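Local structure of CMP-sialic acid transporter 1 (Zea mays, 6I1R) at residues L9-T14 against V263-M268; E42-S47 against L243-L248; V110-L115 against L172-G177; D189-Q194 against M254-N259. The protein binds CMP and probably carries CMP-sialic acid from the cytoplasm into the Golgi by exchanging it for CMP. The protein carries 5 engineered substitutions. One frame throughout, in Å; residues are numbered along the deposited sequence.

Interaction 1. Residues L9-T14 against V263-M268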
# COMPACT_ATOMS: atom_id res chain seq x y z
N LEU B 9 -16.02 -22.03 12.45
CA LEU B 9 -15.23 -22.18 11.23
C LEU B 9 -15.01 -20.81 10.57
O LEU B 9 -13.93 -20.53 10.07
CB LEU B 9 -15.95 -23.15 10.28
CG LEU B 9 -15.23 -23.45 8.97
CD1 LEU B 9 -13.86 -24.08 9.22
CD2 LEU B 9 -16.08 -24.36 8.09
N LEU B 10 -16.04 -19.97 10.59
CA LEU B 10 -15.93 -18.60 10.06
C LEU B 10 -14.86 -17.84 10.86
O LEU B 10 -14.06 -17.11 10.28
CB LEU B 10 -17.29 -17.90 10.14
CG LEU B 10 -17.31 -16.45 9.67
CD1 LEU B 10 -16.78 -16.32 8.25
CD2 LEU B 10 -18.72 -15.88 9.75
N THR B 11 -14.85 -18.03 12.18
CA THR B 11 -13.83 -17.40 13.03
C THR B 11 -12.44 -17.88 12.61
O THR B 11 -11.54 -17.07 12.40
CB THR B 11 -14.10 -17.68 14.52
OG1 THR B 11 -15.40 -17.18 14.83
CG2 THR B 11 -13.08 -17.06 15.44
N ILE B 12 -12.27 -19.19 12.47
CA ILE B 12 -10.99 -19.76 12.07
C ILE B 12 -10.57 -19.16 10.72
O ILE B 12 -9.43 -18.73 10.57
CB ILE B 12 -11.05 -21.31 12.02
CG1 ILE B 12 -11.20 -21.92 13.42
CG2 ILE B 12 -9.85 -21.88 11.29
CD1 ILE B 12 -10.06 -21.60 14.37
N LEU B 13 -11.48 -19.11 9.75
CA LEU B 13 -11.12 -18.70 8.39
C LEU B 13 -11.07 -17.17 8.27
O LEU B 13 -10.30 -16.67 7.46
CB LEU B 13 -12.11 -19.31 7.39
CG LEU B 13 -11.97 -20.82 7.15
CD1 LEU B 13 -13.01 -21.30 6.15
CD2 LEU B 13 -10.57 -21.18 6.67
N THR B 14 -11.84 -16.42 9.06
CA THR B 14 -11.77 -14.95 8.99
C THR B 14 -10.39 -14.47 9.47
O THR B 14 -9.90 -13.45 9.01
CB THR B 14 -12.90 -14.28 9.78
OG1 THR B 14 -14.15 -14.65 9.20
CG2 THR B 14 -12.81 -12.77 9.80
N VAL B 263 -21.30 -11.25 13.68
CA VAL B 263 -20.42 -10.22 14.27
C VAL B 263 -19.70 -10.78 15.51
O VAL B 263 -18.66 -10.24 15.88
CB VAL B 263 -21.17 -8.91 14.59
CG1 VAL B 263 -21.70 -8.24 13.34
CG2 VAL B 263 -22.27 -9.10 15.62
N TYR B 264 -20.22 -11.82 16.15
CA TYR B 264 -19.46 -12.49 17.21
C TYR B 264 -18.30 -13.27 16.59
O TYR B 264 -17.20 -13.27 17.13
CB TYR B 264 -20.37 -13.36 18.09
CG TYR B 264 -20.88 -12.67 19.34
CD1 TYR B 264 -20.14 -12.68 20.51
CD2 TYR B 264 -22.09 -12.00 19.34
CE1 TYR B 264 -20.59 -12.05 21.66
CE2 TYR B 264 -22.56 -11.37 20.48
CZ TYR B 264 -21.81 -11.39 21.64
OH TYR B 264 -22.27 -10.76 22.76
N SER B 265 -18.54 -13.92 15.45
CA SER B 265 -17.49 -14.67 14.74
C SER B 265 -16.37 -13.73 14.28
O SER B 265 -15.19 -14.00 14.50
CB SER B 265 -18.05 -15.45 13.58
OG SER B 265 -19.03 -16.38 14.00
N THR B 266 -16.77 -12.63 13.65
CA THR B 266 -15.85 -11.62 13.11
C THR B 266 -15.01 -11.01 14.24
O THR B 266 -13.80 -10.81 14.09
CB THR B 266 -16.62 -10.50 12.39
OG1 THR B 266 -17.90 -10.99 12.00
CG2 THR B 266 -15.89 -9.97 11.17
N SER B 267 -15.66 -10.71 15.35
CA SER B 267 -15.01 -10.09 16.50
C SER B 267 -13.97 -11.05 17.09
O SER B 267 -12.83 -10.65 17.35
CB SER B 267 -16.02 -9.67 17.54
OG SER B 267 -16.87 -8.66 17.03
N MET B 268 -14.36 -12.31 17.29
CA MET B 268 -13.48 -13.32 17.89
C MET B 268 -12.32 -13.65 16.94
O MET B 268 -11.26 -14.09 17.39
CB MET B 268 -14.25 -14.60 18.22
CG MET B 268 -15.32 -14.43 19.28
SD MET B 268 -14.70 -13.69 20.81
CE MET B 268 -16.20 -12.94 21.43
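Two helices of the all-helical nucleotide-sugar transporter fold, a member of the drug/metabolite transporter superfamily, cross here inside the bundle. Helix 3-24 and helix 259-279 run in roughly the same direction. Their short segments cross at -38°, with the axes 8.1 Å apart. The closest backbone pair is Thr11 and Ser265, whose CA atoms lie 4.9 Å apart. Such an approach suits the small side chains at the crossing.

Thr11 and Ser265 carry the contact. Thr11 OG1 sits beside its own backbone N and CG2 is anti to that N. The two branches therefore do different work. OG1 faces the Ser265 backbone and lies 3.2 Å from Ser265 O. Thr11 OG1 hydrogen-bonds to Ala7 O, one turn back in its own helix. CG2 reaches further along the partner helix and rests against Met268, coming 3.9 Å from Met268 CB. The Met268 chain bends at chi2 and its end leads away, onto helix 287-304.

Ser265 faces helix 3-24 with its CB, which is 3.4 Å from Thr11 OG1. Its hydroxyl bonds to Val261 O, in the preceding turn, and also reaches Ala7 O of helix 3-24. On the other flank, Leu10 lays CD2 against the same CB at 3.9 Å. Leu10 also packs on Thr246 of helix 234-256, so it fills the corner between three helices. One turn beyond Leu10, Thr14 gives its OG1 to Leu10 O at 2.7 Å. With OG1 held there, the methyl is left facing helix 259-279, and Thr14 CG2 comes loosely within 4.4 Å of Thr266 CG2.

Interaction 2. Residues E42-S47 against L243-L248. With C5P (cytidine-5'-monophosphate), chain D.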
# COMPACT_ATOMS: atom_id res chain seq x y z
N GLU B 42 -15.80 -12.54 -5.47
CA GLU B 42 -17.23 -12.64 -5.81
C GLU B 42 -17.43 -13.67 -6.92
O GLU B 42 -18.35 -14.49 -6.86
CB GLU B 42 -17.79 -11.28 -6.24
CG GLU B 42 -18.18 -10.38 -5.08
CD GLU B 42 -19.35 -10.88 -4.26
OE1 GLU B 42 -20.50 -10.49 -4.57
OE2 GLU B 42 -19.12 -11.65 -3.30
N LEU B 43 -16.56 -13.63 -7.93
CA LEU B 43 -16.65 -14.57 -9.06
C LEU B 43 -16.56 -16.01 -8.53
O LEU B 43 -17.29 -16.89 -9.00
CB LEU B 43 -15.53 -14.27 -10.06
CG LEU B 43 -15.89 -14.48 -11.53
CD1 LEU B 43 -16.91 -13.45 -12.00
CD2 LEU B 43 -14.64 -14.42 -12.41
N PHE B 44 -15.68 -16.23 -7.56
CA PHE B 44 -15.53 -17.54 -6.90
C PHE B 44 -16.84 -17.95 -6.23
O PHE B 44 -17.27 -19.10 -6.38
CB PHE B 44 -14.37 -17.48 -5.90
CG PHE B 44 -14.19 -18.72 -5.05
CD1 PHE B 44 -13.41 -19.78 -5.49
CD2 PHE B 44 -14.78 -18.81 -3.80
CE1 PHE B 44 -13.24 -20.91 -4.70
CE2 PHE B 44 -14.61 -19.94 -3.01
CZ PHE B 44 -13.84 -20.98 -3.46
N LYS B 45 -17.48 -17.03 -5.51
CA LYS B 45 -18.72 -17.33 -4.78
C LYS B 45 -19.87 -17.55 -5.77
O LYS B 45 -20.69 -18.46 -5.58
CB LYS B 45 -19.06 -16.20 -3.81
CG LYS B 45 -18.16 -16.11 -2.58
CD LYS B 45 -17.80 -14.70 -2.17
CE LYS B 45 -18.79 -14.06 -1.23
NZ LYS B 45 -18.21 -12.89 -0.53
N LEU B 46 -19.94 -16.71 -6.80
CA LEU B 46 -21.00 -16.81 -7.81
C LEU B 46 -20.91 -18.15 -8.54
O LEU B 46 -21.94 -18.78 -8.80
CB LEU B 46 -20.87 -15.64 -8.80
CG LEU B 46 -21.68 -15.78 -10.09
CD1 LEU B 46 -23.17 -15.84 -9.80
CD2 LEU B 46 -21.36 -14.64 -11.05
N SER B 47 -19.70 -18.57 -8.88
CA SER B 47 -19.51 -19.77 -9.70
C SER B 47 -19.57 -21.04 -8.84
O SER B 47 -19.92 -22.10 -9.34
CB SER B 47 -18.23 -19.70 -10.50
OG SER B 47 -17.10 -19.96 -9.68
N LEU B 243 -11.32 -15.60 0.99
CA LEU B 243 -12.32 -14.52 1.07
C LEU B 243 -13.65 -15.01 0.46
O LEU B 243 -14.73 -14.63 0.91
CB LEU B 243 -11.79 -13.29 0.32
CG LEU B 243 -12.66 -12.04 0.37
CD1 LEU B 243 -13.11 -11.72 1.78
CD2 LEU B 243 -11.93 -10.85 -0.24
N GLY B 244 -13.55 -15.85 -0.56
CA GLY B 244 -14.71 -16.53 -1.11
C GLY B 244 -15.35 -17.47 -0.10
O GLY B 244 -16.56 -17.43 0.11
N SER B 245 -14.52 -18.29 0.53
CA SER B 245 -14.98 -19.27 1.52
C SER B 245 -15.80 -18.58 2.61
O SER B 245 -16.98 -18.88 2.79
CB SER B 245 -13.82 -20.03 2.12
OG SER B 245 -13.09 -20.71 1.11
N THR B 246 -15.18 -17.63 3.31
CA THR B 246 -15.82 -16.97 4.45
C THR B 246 -17.13 -16.32 4.00
O THR B 246 -18.12 -16.37 4.73
CB THR B 246 -14.87 -15.97 5.13
OG1 THR B 246 -14.40 -15.05 4.14
CG2 THR B 246 -13.69 -16.63 5.81
N GLY B 247 -17.14 -15.76 2.80
CA GLY B 247 -18.33 -15.11 2.24
C GLY B 247 -19.49 -16.07 2.03
O GLY B 247 -20.65 -15.66 2.14
N LEU B 248 -19.20 -17.33 1.72
CA LEU B 248 -20.25 -18.34 1.57
C LEU B 248 -20.81 -18.70 2.95
O LEU B 248 -22.01 -18.95 3.10
CB LEU B 248 -19.69 -19.59 0.87
CG LEU B 248 -19.35 -19.43 -0.61
CD1 LEU B 248 -18.69 -20.70 -1.14
CD2 LEU B 248 -20.58 -19.08 -1.43
O3P C5P D . -18.88 -9.24 -1.25
P C5P D . -18.78 -7.74 -1.15
O1P C5P D . -19.43 -7.16 0.09
O2P C5P D . -17.41 -7.18 -1.45
O5' C5P D . -19.69 -7.20 -2.36
C5' C5P D . -19.12 -6.47 -3.43
C4' C5P D . -19.75 -5.08 -3.49
O4' C5P D . -18.97 -4.16 -2.72
C3' C5P D . -19.80 -4.56 -4.92
O3' C5P D . -21.16 -4.39 -5.33
C2' C5P D . -19.01 -3.25 -4.92
O2' C5P D . -19.81 -2.13 -5.32
C1' C5P D . -18.53 -3.05 -3.50
N1 C5P D . -17.07 -2.98 -3.48
C2 C5P D . -16.41 -1.85 -4.02
N3 C5P D . -15.06 -1.78 -4.01
C4 C5P D . -14.33 -2.78 -3.47
C5 C5P D . -14.96 -3.89 -2.93
C6 C5P D . -16.35 -3.97 -2.94
O2 C5P D . -17.08 -0.92 -4.52
N4 C5P D . -12.98 -2.70 -3.46
O HOH W 1 -20.55 -12.81 0.96
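Helix packing, charge and water all meet at Lys45, one of the residues that line the CMP pocket. Packing comes first. The segments of helix 37-59 and helix 234-256 cross at -52°, and the Lys45 side chain goes as a knob into a hole formed by Leu243, Gly244, Gly247 and Leu248. Its CG is 3.4 Å from Gly244 O. Leu248 CD2 lies 4.0 Å from Lys45 CG and CB, beside the base of the chain. Phe44, with CG anti to its backbone N, brings CD2 to 3.5 Å from Gly244 CA. A side chain on Gly244 would run into this ring, and one on Gly247 into Lys45 NZ.

The ionic contacts follow. The lysine chain bends at chi2 and chi3 (140° and 87°), which takes NZ back to Glu42, one turn earlier. NZ forms a salt bridge to Glu42 OE2 at 3.2 Å, weak as a hydrogen bond. The phosphate oxygen O3P of CMP is 3.8 Å from Lys45 NZ.

The third link is water-mediated: one water accepts from Lys45 NZ at 2.8 Å and donates to Gly247 O.

An alanine at Lys45 would remove the ammonium and most of the knob, and would probably cost the Glu42 bridge, the water link and the charge beside the phosphate. O3P lies 3.2 Å from Glu42 OE2, so the lysine charge is likely to offset repulsion between carboxylate and phosphate.

Interaction 3. Residues V110-L115 against L172-G177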
# COMPACT_ATOMS: atom_id res chain seq x y z
N VAL B 110 -22.72 -2.29 17.23
CA VAL B 110 -23.91 -1.67 17.84
C VAL B 110 -24.92 -1.28 16.75
O VAL B 110 -26.12 -1.37 16.99
CB VAL B 110 -23.54 -0.46 18.74
CG1 VAL B 110 -22.62 -0.87 19.88
CG2 VAL B 110 -22.94 0.70 17.96
N THR B 111 -24.44 -0.88 15.57
CA THR B 111 -25.35 -0.52 14.47
C THR B 111 -26.05 -1.78 13.93
O THR B 111 -27.22 -1.69 13.57
CB THR B 111 -24.63 0.24 13.35
OG1 THR B 111 -23.45 -0.47 13.00
CG2 THR B 111 -24.27 1.66 13.74
N THR B 112 -25.36 -2.92 13.87
CA THR B 112 -26.07 -4.17 13.51
C THR B 112 -27.09 -4.47 14.61
O THR B 112 -28.24 -4.77 14.32
CB THR B 112 -25.15 -5.37 13.28
OG1 THR B 112 -24.42 -5.66 14.47
CG2 THR B 112 -24.19 -5.18 12.12
N GLY B 113 -26.66 -4.36 15.86
CA GLY B 113 -27.55 -4.52 17.00
C GLY B 113 -28.85 -3.76 16.81
O GLY B 113 -29.92 -4.36 16.86
N ILE B 114 -28.75 -2.46 16.55
CA ILE B 114 -29.93 -1.58 16.45
C ILE B 114 -30.79 -2.00 15.25
O ILE B 114 -32.00 -2.17 15.39
CB ILE B 114 -29.49 -0.10 16.37
CG1 ILE B 114 -28.85 0.37 17.67
CG2 ILE B 114 -30.67 0.79 15.96
CD1 ILE B 114 -27.94 1.57 17.51
N LEU B 115 -30.17 -2.16 14.08
CA LEU B 115 -30.92 -2.47 12.85
C LEU B 115 -31.53 -3.88 12.93
O LEU B 115 -32.57 -4.14 12.33
CB LEU B 115 -29.99 -2.33 11.64
CG LEU B 115 -29.76 -0.90 11.16
CD1 LEU B 115 -28.53 -0.81 10.27
CD2 LEU B 115 -30.98 -0.36 10.43
N LEU B 172 -24.07 1.91 7.34
CA LEU B 172 -24.19 1.30 6.01
C LEU B 172 -23.71 -0.16 6.07
O LEU B 172 -24.40 -1.06 5.58
CB LEU B 172 -23.37 2.11 5.00
CG LEU B 172 -23.90 3.51 4.70
CD1 LEU B 172 -22.83 4.36 4.03
CD2 LEU B 172 -25.14 3.44 3.82
N SER B 173 -22.54 -0.37 6.67
CA SER B 173 -22.00 -1.72 6.85
C SER B 173 -23.08 -2.63 7.46
O SER B 173 -23.37 -3.70 6.92
CB SER B 173 -20.77 -1.69 7.72
OG SER B 173 -20.34 -3.01 8.03
N ALA B 174 -23.65 -2.18 8.57
CA ALA B 174 -24.71 -2.91 9.26
C ALA B 174 -25.91 -3.11 8.34
O ALA B 174 -26.43 -4.22 8.22
CB ALA B 174 -25.10 -2.18 10.52
N LEU B 175 -26.35 -2.03 7.70
CA LEU B 175 -27.54 -2.07 6.83
C LEU B 175 -27.37 -3.15 5.76
O LEU B 175 -28.31 -3.90 5.49
CB LEU B 175 -27.75 -0.69 6.20
CG LEU B 175 -28.93 -0.56 5.25
CD1 LEU B 175 -30.24 -0.89 5.95
CD2 LEU B 175 -28.99 0.83 4.64
N ALA B 176 -26.18 -3.23 5.17
CA ALA B 176 -25.89 -4.22 4.13
C ALA B 176 -26.14 -5.63 4.66
O ALA B 176 -26.90 -6.40 4.07
CB ALA B 176 -24.47 -4.06 3.64
N GLY B 177 -25.48 -5.96 5.77
CA GLY B 177 -25.60 -7.27 6.39
C GLY B 177 -27.03 -7.57 6.81
O GLY B 177 -27.54 -8.66 6.55
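Leu172 and Ser173 turn toward helix 76-92, so the contact with helix 108-118 starts at Ala174. This alanine is the centre of a close crossing between two predicted transmembrane helices. The segment axes are 8.3 Å apart and cross at -47°. Ala174 CA comes within 4.6 Å of Thr112 CA.

The single methyl of Ala174 points at the partner helix and is ringed by three of its residues. Ala174 CB lies 3.4 Å from Thr111 OG1 and equally close to Thr112 N. It is 3.5 Å from Thr112 CG2, which reaches over from the next residue. Leu115 completes the ring from one turn further on, with CD1 at 3.7 Å from Ala174 CB. Both threonines hold OG1 between their own N and carbonyl carbon. Thr111 OG1 bonds to Leu107 O and to Ala170 O of helix 160-186, and Thr112 OG1 to Lys108 O.

At Leu175 the same Leu115 methyl carries on, with CD1 3.6 Å from Leu175 N and 4.1 Å from Leu175 CB. Of the Leu175 side chain only CB is in touch. Ala176 then faces helix 76-92, where it touches Tyr82 of the CMP pocket.

The interface is mostly methyl packing against methyls and main-chain atoms. Both threonine hydroxyls have main-chain oxygen partners, so the close approach of the helices costs neither of them a hydrogen bond.

Interaction 4. Residues D189-Q194 against M254-N259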
# COMPACT_ATOMS: atom_id res chain seq x y z
N ASP B 189 -36.50 -20.12 -0.35
CA ASP B 189 -35.79 -20.49 -1.58
C ASP B 189 -34.51 -21.25 -1.22
O ASP B 189 -34.16 -21.40 -0.05
CB ASP B 189 -35.49 -19.26 -2.43
CG ASP B 189 -36.58 -18.91 -3.44
OD1 ASP B 189 -37.75 -19.27 -3.20
OD2 ASP B 189 -36.24 -18.28 -4.46
N SER B 190 -33.81 -21.72 -2.25
CA SER B 190 -32.55 -22.44 -2.10
C SER B 190 -31.42 -21.45 -1.78
O SER B 190 -31.31 -20.40 -2.41
CB SER B 190 -32.23 -23.25 -3.33
OG SER B 190 -31.05 -24.02 -3.14
N LEU B 191 -30.57 -21.82 -0.83
CA LEU B 191 -29.41 -21.01 -0.46
C LEU B 191 -28.57 -20.70 -1.71
O LEU B 191 -28.11 -19.57 -1.89
CB LEU B 191 -28.57 -21.76 0.58
CG LEU B 191 -27.31 -21.05 1.07
CD1 LEU B 191 -27.65 -19.71 1.70
CD2 LEU B 191 -26.54 -21.92 2.06
N TYR B 192 -28.41 -21.70 -2.57
CA TYR B 192 -27.52 -21.61 -3.72
C TYR B 192 -28.13 -20.71 -4.80
O TYR B 192 -27.38 -20.08 -5.56
CB TYR B 192 -27.22 -23.01 -4.26
CG TYR B 192 -26.68 -23.98 -3.24
CD1 TYR B 192 -25.57 -23.67 -2.46
CD2 TYR B 192 -27.28 -25.21 -3.03
CE1 TYR B 192 -25.08 -24.55 -1.52
CE2 TYR B 192 -26.80 -26.11 -2.09
CZ TYR B 192 -25.69 -25.77 -1.33
OH TYR B 192 -25.20 -26.64 -0.40
N TRP B 193 -29.45 -20.64 -4.88
CA TRP B 193 -30.12 -19.74 -5.84
C TRP B 193 -30.12 -18.30 -5.30
O TRP B 193 -30.03 -17.35 -6.08
CB TRP B 193 -31.54 -20.23 -6.16
CG TRP B 193 -32.40 -19.22 -6.86
CD1 TRP B 193 -33.57 -18.70 -6.41
CD2 TRP B 193 -32.15 -18.61 -8.14
NE1 TRP B 193 -34.08 -17.81 -7.32
CE2 TRP B 193 -33.23 -17.72 -8.39
CE3 TRP B 193 -31.14 -18.71 -9.10
CZ2 TRP B 193 -33.31 -16.96 -9.55
CZ3 TRP B 193 -31.22 -17.95 -10.25
CH2 TRP B 193 -32.29 -17.09 -10.47
N GLN B 194 -30.21 -18.15 -3.99
CA GLN B 194 -30.15 -16.82 -3.37
C GLN B 194 -28.74 -16.26 -3.54
O GLN B 194 -28.57 -15.10 -3.93
CB GLN B 194 -30.59 -16.91 -1.90
CG GLN B 194 -32.06 -17.25 -1.74
CD GLN B 194 -32.49 -17.40 -0.30
OE1 GLN B 194 -31.82 -18.03 0.51
NE2 GLN B 194 -33.63 -16.82 0.03
N MET B 254 -26.60 -15.90 7.19
CA MET B 254 -27.69 -14.98 6.83
C MET B 254 -28.99 -15.77 6.67
O MET B 254 -30.07 -15.25 6.96
CB MET B 254 -27.40 -14.22 5.53
CG MET B 254 -26.21 -13.27 5.61
SD MET B 254 -26.42 -11.93 6.80
CE MET B 254 -25.69 -12.66 8.26
N LYS B 255 -28.89 -17.02 6.22
CA LYS B 255 -30.07 -17.85 5.99
C LYS B 255 -30.46 -18.58 7.29
O LYS B 255 -31.54 -18.35 7.83
CB LYS B 255 -29.83 -18.85 4.86
CG LYS B 255 -31.03 -19.09 3.95
CD LYS B 255 -31.16 -20.51 3.44
CE LYS B 255 -32.05 -20.64 2.22
NZ LYS B 255 -33.24 -19.76 2.29
N TYR B 256 -29.57 -19.43 7.79
CA TYR B 256 -29.89 -20.35 8.89
C TYR B 256 -29.43 -19.81 10.25
O TYR B 256 -29.44 -20.54 11.23
CB TYR B 256 -29.27 -21.72 8.61
CG TYR B 256 -29.72 -22.35 7.32
CD1 TYR B 256 -29.06 -22.07 6.13
CD2 TYR B 256 -30.82 -23.19 7.27
CE1 TYR B 256 -29.46 -22.63 4.93
CE2 TYR B 256 -31.24 -23.76 6.08
CZ TYR B 256 -30.56 -23.48 4.90
OH TYR B 256 -30.97 -24.02 3.72
N SER B 257 -29.04 -18.54 10.32
CA SER B 257 -28.64 -17.96 11.60
C SER B 257 -29.02 -16.48 11.64
O SER B 257 -30.10 -16.12 11.19
CB SER B 257 -27.18 -18.19 11.85
OG SER B 257 -26.86 -17.93 13.21
N ASP B 258 -28.14 -15.62 12.17
CA ASP B 258 -28.42 -14.19 12.23
C ASP B 258 -27.11 -13.40 12.22
O ASP B 258 -26.03 -13.96 12.43
CB ASP B 258 -29.26 -13.84 13.46
CG ASP B 258 -28.71 -14.39 14.77
OD1 ASP B 258 -27.50 -14.21 15.01
OD2 ASP B 258 -29.50 -14.99 15.53
N ASN B 259 -27.24 -12.09 12.01
CA ASN B 259 -26.12 -11.15 11.93
C ASN B 259 -25.31 -11.11 13.23
O ASN B 259 -24.11 -10.85 13.20
CB ASN B 259 -26.58 -9.72 11.62
CG ASN B 259 -26.30 -9.31 10.19
OD1 ASN B 259 -25.15 -9.04 9.84
ND2 ASN B 259 -27.34 -9.24 9.37
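Lys255 leaves helix 234-256 with a bend at chi2 (-144°), runs on nearly straight, and turns again at chi4 (-39°). This path carries NZ to the start of helix 191-216. Gln194 crosses its path. Its CG is anti to the carbonyl carbon and its chain is extended beyond that, so its side chain meets the lysine chain at about a right angle.

Two hydrogen bonds result. Lys255 NZ donates to Asp189 O at 3.0 Å and to Gln194 OE1 at 2.9 Å. In each case the nitrogen sits above the carbonyl plane, 36° out of it at Asp189 O. The other end of the amide is held as well, since Gln194 NE2 donates to Met184 O. That fixes which way the amide faces.

Leu191 lies alongside the aliphatic part of the lysine, pointing the opposite way. Leu191 CD1 is 3.9 Å from Lys255 CB. Its other methyl, CD2, approaches the edge of the Tyr256 ring, 4.2 Å from CE1. Ser190 is the N-cap of helix 191-216, and its hydroxyl bonds to Glu56.

A methionine at Lys255 would remove both hydrogen bonds and would probably loosen the tie between the two helix ends. The ammonium group thus joins a loop carbonyl and a helix side chain through neutral oxygens. Its charge is likely to be stabilised by the dipoles of these two C=O groups, without a carboxylate between the two partners.

Overall arrangement
All four contacts join helices of one transporter bundle. Interaction 1 closes the longest loop, between helix 3-24 and helix 259-279, and the other three are nested inside it. Interactions 2 and 4 both use helix 234-256, and their centres are 14 Å apart. Along the chain their segments alternate. Interaction 3 closes before interaction 4 opens, yet the two meet where Asn259 reaches Gly177. Interactions 2 and 3 lie on opposite sides of the chain's centre, about 22 Å apart between centres. Interaction 1 touches interaction 2 through Thr246 and interaction 3 through Val263. Helices distant in sequence are thus tied into one bundle, and interaction 2 lines the CMP pocket.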